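Local structure of uncharacterized protein (Aeromonas hydrophila J-1, 6R1J) at residues A[79-84]-A[249-254]; A[111-116]-A[205-210]. The protein is a component of the tripartite alpha-pore-forming toxin AHL, which probably assembles with its two partner proteins to open pores in target-cell membranes. The protein carries 3 engineered substitutions. All coordinates share one frame; numbering follows the deposited sequence.

Contact 1. Residues A[79-84]-A[249-254]; sequences EALKAF and LFFTAA
Phe251 carries its CG anti to its own carbonyl carbon (chi1 -74°), and this sends the ring toward Leu81 and Phe84. Phe84 answers with CG anti to its backbone N (chi1 179°). Its ring therefore leans out from helix 78-157 toward helix 244-264. The two rings meet obliquely, with planes at 82° and centroids 5.5 Å apart. The closest touch is Phe84 CE2 to Phe251 CE1, 3.5 Å. Phe251 CE1 lies at the edge of the Phe84 ring, near its plane. One turn earlier, Leu81 adds a single methyl: its CD2 is 3.8 Å from Phe251 CE2 and equally near CZ. The end of the Phe251 ring is thus held between an aromatic edge and a leucine branch. The backbones stay well apart, with Leu81 CA and Phe251 CA 10.6 Å from each other. This is side-chain packing between helices of the bundle. Helix 28-70 is a third partner, where Leu66 touches Phe251 and Gln65 and Gln69 touch Phe84. Phe76, in the preceding loop, packs on Leu81. One leucine and two phenylalanine side chains span the distance between helix 78-157 and helix 244-264. The chemistry across the two segments is wholly apolar, and the contact rests on dispersion and burial of hydrocarbon.

Contact 2. Residues A[111-116]-A[205-210]; sequences DRITQD and TAFSQQ
Phe207 and Ser208 are the residues of 205-210 that meet helix 78-157, through Ile113 and Thr114. Thr205 starts the segment with its CB directed away from that helix. Its OG1 bonds back to Leu201 O, one turn earlier in its own helix. Ala206 faces elsewhere and packs on Gln195 of the second subunit. Phe207 makes the main apolar touch. Its CG is anti to the backbone N (chi1 -177°), which swings the ring out to Ile113. The CD1 methyl of Ile113 reaches one side of the ring, 3.7 Å from both CD1 and CE1 of Phe207. The approach to the ring is oblique, while the two side chains run at about a right angle. Met13, Ala16 and Ile20 of helix 5-21 also pack on this ring. Ser208 comes next, where the backbones are nearest: its CA is 7.1 Å from Ile113 CA. The small side chain suits this approach. Its CB lies 4.4 Å from Ile113 CG2, a loose touch. Ser208 OG is 4.5 Å from Thr114 OG1, too far for a bond. Each hydroxyl instead uses Asn110. The Ser208 OG bond to Asn110 OD1 links the two helices; the Thr114 OG1 bond to Asn110 O stays within helix 78-157. Gln210 ends the segment turned from helix 78-157, and its OE1 accepts a bond from Asn12 ND2. The axes of the two short segments come within 10.3 Å, with their directions at 152°. Such a nearly antiparallel pair is the basic unit of an elongated helical bundle, consistent with the soluble form of an alpha-pore-forming toxin component.

Both contacts use helix 78-157, at sites about 43 Å apart between centres. Contact 1 lies near the start of this helix, toward one end of the elongated chain. Contact 2 lies further along it, close to the centre of the chain. In chain order, 79-84 comes first, then 111-116, 205-210 and 249-254, so contact 2 is nested inside the loop closed by contact 1. Helix 163-236 pairs with the shared helix in contact 2, and the next helix, 244-264, does so in contact 1. The chain is almost entirely helical and elongated, and the two contacts join its helices at two levels along its length. Both also lie against a second subunit, another copy of this protein.

Contact 1. Residues A[79-84]-A[249-254]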
loop_
_atom_site.group_PDB
_atom_site.type_symbol
_atom_site.label_atom_id
_atom_site.label_comp_id
_atom_site.label_asym_id
_atom_site.label_seq_id
_atom_site.Cartn_x
_atom_site.Cartn_y
_atom_site.Cartn_z
ATOM N N GLU A 79 -16.892 4.559 -61.330
ATOM C CA GLU A 79 -17.531 5.850 -60.959
ATOM C C GLU A 79 -18.449 5.594 -59.756
ATOM O O GLU A 79 -18.525 6.475 -58.885
ATOM C CB GLU A 79 -18.250 6.436 -62.183
ATOM C CG GLU A 79 -18.855 7.821 -61.985
ATOM C CD GLU A 79 -20.234 7.881 -61.333
ATOM O OE1 GLU A 79 -20.889 6.818 -61.214
ATOM O OE2 GLU A 79 -20.660 8.999 -60.950
ATOM N N ALA A 80 -19.131 4.441 -59.711
ATOM C CA ALA A 80 -20.000 4.027 -58.584
ATOM C C ALA A 80 -19.106 3.857 -57.350
ATOM O O ALA A 80 -19.498 4.380 -56.308
ATOM C CB ALA A 80 -20.777 2.772 -58.916
ATOM N N LEU A 81 -17.940 3.194 -57.491
ATOM C CA LEU A 81 -16.917 3.043 -56.426
ATOM C C LEU A 81 -16.608 4.424 -55.843
ATOM O O LEU A 81 -16.749 4.596 -54.640
ATOM C CB LEU A 81 -15.594 2.479 -56.959
ATOM C CG LEU A 81 -15.452 0.973 -57.120
ATOM C CD1 LEU A 81 -13.991 0.645 -57.365
ATOM C CD2 LEU A 81 -15.960 0.220 -55.897
ATOM N N LYS A 82 -16.152 5.358 -56.684
ATOM C CA LYS A 82 -15.676 6.690 -56.229
ATOM C C LYS A 82 -16.798 7.397 -55.470
ATOM O O LYS A 82 -16.516 7.846 -54.359
ATOM C CB LYS A 82 -15.076 7.500 -57.387
ATOM C CG LYS A 82 -13.833 6.882 -58.031
ATOM C CD LYS A 82 -12.753 6.410 -57.053
ATOM C CE LYS A 82 -11.659 5.581 -57.704
ATOM N NZ LYS A 82 -10.730 6.411 -58.506
ATOM N N ALA A 83 -18.018 7.485 -56.004
ATOM C CA ALA A 83 -19.173 8.103 -55.305
ATOM C C ALA A 83 -19.371 7.490 -53.902
ATOM O O ALA A 83 -19.749 8.238 -52.972
ATOM C CB ALA A 83 -20.421 7.935 -56.111
ATOM N N PHE A 84 -19.214 6.165 -53.778
ATOM C CA PHE A 84 -19.383 5.392 -52.508
ATOM C C PHE A 84 -18.241 5.780 -51.551
ATOM O O PHE A 84 -18.542 6.220 -50.414
ATOM C CB PHE A 84 -19.380 3.872 -52.768
ATOM C CG PHE A 84 -19.532 3.037 -51.517
ATOM C CD1 PHE A 84 -20.734 3.021 -50.832
ATOM C CD2 PHE A 84 -18.460 2.331 -50.997
ATOM C CE1 PHE A 84 -20.868 2.287 -49.665
ATOM C CE2 PHE A 84 -18.590 1.603 -49.822
ATOM C CZ PHE A 84 -19.802 1.573 -49.172
ATOM N N LEU A 249 -11.090 -6.718 -51.939
ATOM C CA LEU A 249 -10.073 -6.904 -50.873
ATOM C C LEU A 249 -10.205 -5.802 -49.822
ATOM O O LEU A 249 -10.302 -6.155 -48.631
ATOM C CB LEU A 249 -8.669 -6.902 -51.467
ATOM C CG LEU A 249 -7.536 -7.148 -50.472
ATOM C CD1 LEU A 249 -7.407 -8.635 -50.163
ATOM C CD2 LEU A 249 -6.229 -6.595 -51.015
ATOM N N PHE A 250 -10.253 -4.534 -50.243
ATOM C CA PHE A 250 -10.294 -3.370 -49.329
ATOM C C PHE A 250 -11.673 -3.264 -48.683
ATOM O O PHE A 250 -11.738 -2.850 -47.517
ATOM C CB PHE A 250 -9.778 -2.123 -50.050
ATOM C CG PHE A 250 -8.292 -2.241 -50.320
ATOM C CD1 PHE A 250 -7.397 -2.298 -49.260
ATOM C CD2 PHE A 250 -7.786 -2.307 -51.606
ATOM C CE1 PHE A 250 -6.032 -2.439 -49.475
ATOM C CE2 PHE A 250 -6.421 -2.460 -51.819
ATOM C CZ PHE A 250 -5.549 -2.533 -50.756
ATOM N N PHE A 251 -12.747 -3.656 -49.373
ATOM C CA PHE A 251 -14.065 -3.644 -48.715
ATOM C C PHE A 251 -14.033 -4.691 -47.599
ATOM O O PHE A 251 -14.584 -4.392 -46.558
ATOM C CB PHE A 251 -15.225 -3.850 -49.691
ATOM C CG PHE A 251 -15.542 -2.658 -50.563
ATOM C CD1 PHE A 251 -15.451 -1.361 -50.078
ATOM C CD2 PHE A 251 -15.987 -2.839 -51.869
ATOM C CE1 PHE A 251 -15.795 -0.282 -50.875
ATOM C CE2 PHE A 251 -16.325 -1.752 -52.660
ATOM C CZ PHE A 251 -16.254 -0.483 -52.153
ATOM N N THR A 252 -13.465 -5.866 -47.848
ATOM C CA THR A 252 -13.428 -6.981 -46.877
ATOM C C THR A 252 -12.598 -6.529 -45.653
ATOM O O THR A 252 -13.061 -6.750 -44.499
ATOM C CB THR A 252 -12.933 -8.263 -47.545
ATOM O OG1 THR A 252 -13.820 -8.568 -48.630
ATOM C CG2 THR A 252 -12.874 -9.421 -46.575
ATOM N N ALA A 253 -11.429 -5.895 -45.882
ATOM C CA ALA A 253 -10.565 -5.344 -44.814
ATOM C C ALA A 253 -11.349 -4.289 -44.053
ATOM O O ALA A 253 -11.354 -4.356 -42.788
ATOM C CB ALA A 253 -9.257 -4.788 -45.387
ATOM N N ALA A 254 -12.006 -3.347 -44.746
ATOM C CA ALA A 254 -12.802 -2.289 -44.086
ATOM C C ALA A 254 -13.884 -2.929 -43.201
ATOM O O ALA A 254 -14.183 -2.418 -42.084
ATOM C CB ALA A 254 -13.451 -1.411 -45.077
#

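Contact 2. Residues A[111-116]-A[205-210]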
loop_
_atom_site.group_PDB
_atom_site.type_symbol
_atom_site.label_atom_id
_atom_site.label_comp_id
_atom_site.label_asym_id
_atom_site.label_seq_id
_atom_site.Cartn_x
_atom_site.Cartn_y
_atom_site.Cartn_z
ATOM N N ASP A 111 -4.614 14.212 -17.109
ATOM C CA ASP A 111 -3.238 14.743 -16.874
ATOM C C ASP A 111 -3.225 15.731 -15.692
ATOM O O ASP A 111 -2.226 15.735 -14.960
ATOM C CB ASP A 111 -2.675 15.376 -18.147
ATOM C CG ASP A 111 -2.338 14.356 -19.225
ATOM O OD1 ASP A 111 -2.397 13.135 -18.940
ATOM O OD2 ASP A 111 -2.074 14.781 -20.326
ATOM N N ARG A 112 -4.282 16.525 -15.512
ATOM C CA ARG A 112 -4.405 17.495 -14.387
ATOM C C ARG A 112 -4.570 16.688 -13.104
ATOM O O ARG A 112 -3.982 17.065 -12.069
ATOM C CB ARG A 112 -5.517 18.531 -14.609
ATOM C CG ARG A 112 -5.199 19.574 -15.674
ATOM C CD ARG A 112 -6.128 20.777 -15.599
ATOM N NE ARG A 112 -7.542 20.411 -15.414
ATOM C CZ ARG A 112 -8.382 20.143 -16.426
ATOM N NH1 ARG A 112 -7.956 20.180 -17.674
ATOM N NH2 ARG A 112 -9.647 19.835 -16.198
ATOM N N ILE A 113 -5.310 15.585 -13.144
ATOM C CA ILE A 113 -5.421 14.710 -11.954
ATOM C C ILE A 113 -4.024 14.219 -11.583
ATOM O O ILE A 113 -3.671 14.327 -10.402
ATOM C CB ILE A 113 -6.394 13.511 -12.144
ATOM C CG1 ILE A 113 -7.789 14.007 -12.511
ATOM C CG2 ILE A 113 -6.358 12.716 -10.863
ATOM C CD1 ILE A 113 -8.861 12.931 -12.566
ATOM N N THR A 114 -3.271 13.699 -12.527
ATOM C CA THR A 114 -1.906 13.162 -12.244
ATOM C C THR A 114 -1.004 14.253 -11.620
ATOM O O THR A 114 -0.311 13.986 -10.634
ATOM C CB THR A 114 -1.222 12.741 -13.538
ATOM O OG1 THR A 114 -2.081 11.831 -14.206
ATOM C CG2 THR A 114 0.151 12.145 -13.329
ATOM N N GLN A 115 -1.016 15.464 -12.164
ATOM C CA GLN A 115 -0.192 16.590 -11.604
ATOM C C GLN A 115 -0.645 16.924 -10.181
ATOM O O GLN A 115 0.221 17.030 -9.256
ATOM C CB GLN A 115 -0.160 17.763 -12.603
ATOM C CG GLN A 115 0.548 17.399 -13.907
ATOM C CD GLN A 115 2.008 17.067 -13.698
ATOM O OE1 GLN A 115 2.685 17.692 -12.891
ATOM N NE2 GLN A 115 2.521 16.081 -14.421
ATOM N N ASP A 116 -1.950 17.012 -9.914
ATOM C CA ASP A 116 -2.448 17.286 -8.556
ATOM C C ASP A 116 -2.066 16.116 -7.635
ATOM O O ASP A 116 -1.717 16.336 -6.452
ATOM C CB ASP A 116 -3.934 17.635 -8.578
ATOM C CG ASP A 116 -4.214 19.042 -9.112
ATOM O OD1 ASP A 116 -3.453 19.949 -8.714
ATOM O OD2 ASP A 116 -5.194 19.214 -9.907
ATOM N N THR A 205 -6.283 7.915 -7.189
ATOM C CA THR A 205 -5.468 7.000 -8.034
ATOM C C THR A 205 -6.436 6.022 -8.733
ATOM O O THR A 205 -6.234 5.718 -9.904
ATOM C CB THR A 205 -4.412 6.245 -7.209
ATOM O OG1 THR A 205 -3.562 7.234 -6.627
ATOM C CG2 THR A 205 -3.594 5.278 -8.048
ATOM N N ALA A 206 -7.451 5.561 -8.021
ATOM C CA ALA A 206 -8.409 4.577 -8.576
ATOM C C ALA A 206 -9.197 5.273 -9.682
ATOM O O ALA A 206 -9.424 4.690 -10.743
ATOM C CB ALA A 206 -9.263 4.032 -7.478
ATOM N N PHE A 207 -9.580 6.524 -9.471
ATOM C CA PHE A 207 -10.357 7.294 -10.475
ATOM C C PHE A 207 -9.542 7.409 -11.750
ATOM O O PHE A 207 -10.007 7.138 -12.847
ATOM C CB PHE A 207 -10.773 8.661 -9.940
ATOM C CG PHE A 207 -11.618 9.433 -10.917
ATOM C CD1 PHE A 207 -11.047 10.058 -12.006
ATOM C CD2 PHE A 207 -12.997 9.484 -10.760
ATOM C CE1 PHE A 207 -11.835 10.741 -12.926
ATOM C CE2 PHE A 207 -13.776 10.186 -11.665
ATOM C CZ PHE A 207 -13.195 10.808 -12.747
ATOM N N SER A 208 -8.292 7.779 -11.593
ATOM C CA SER A 208 -7.322 7.924 -12.692
ATOM C C SER A 208 -7.026 6.576 -13.399
ATOM O O SER A 208 -6.856 6.596 -14.602
ATOM C CB SER A 208 -6.077 8.564 -12.140
ATOM O OG SER A 208 -5.117 8.698 -13.170
ATOM N N GLN A 209 -6.917 5.463 -12.679
ATOM C CA GLN A 209 -6.757 4.121 -13.316
ATOM C C GLN A 209 -8.000 3.845 -14.201
ATOM O O GLN A 209 -7.818 3.490 -15.346
ATOM C CB GLN A 209 -6.503 3.065 -12.230
ATOM C CG GLN A 209 -6.236 1.634 -12.738
ATOM C CD GLN A 209 -7.520 0.869 -13.026
ATOM O OE1 GLN A 209 -8.511 0.967 -12.308
ATOM N NE2 GLN A 209 -7.527 0.141 -14.129
ATOM N N GLN A 210 -9.215 4.001 -13.690
ATOM C CA GLN A 210 -10.463 3.801 -14.472
ATOM C C GLN A 210 -10.508 4.801 -15.628
ATOM O O GLN A 210 -10.850 4.417 -16.779
ATOM C CB GLN A 210 -11.672 3.925 -13.558
ATOM C CG GLN A 210 -11.699 2.870 -12.466
ATOM C CD GLN A 210 -12.086 1.500 -12.981
ATOM O OE1 GLN A 210 -12.735 1.393 -14.024
ATOM N NE2 GLN A 210 -11.674 0.474 -12.246
#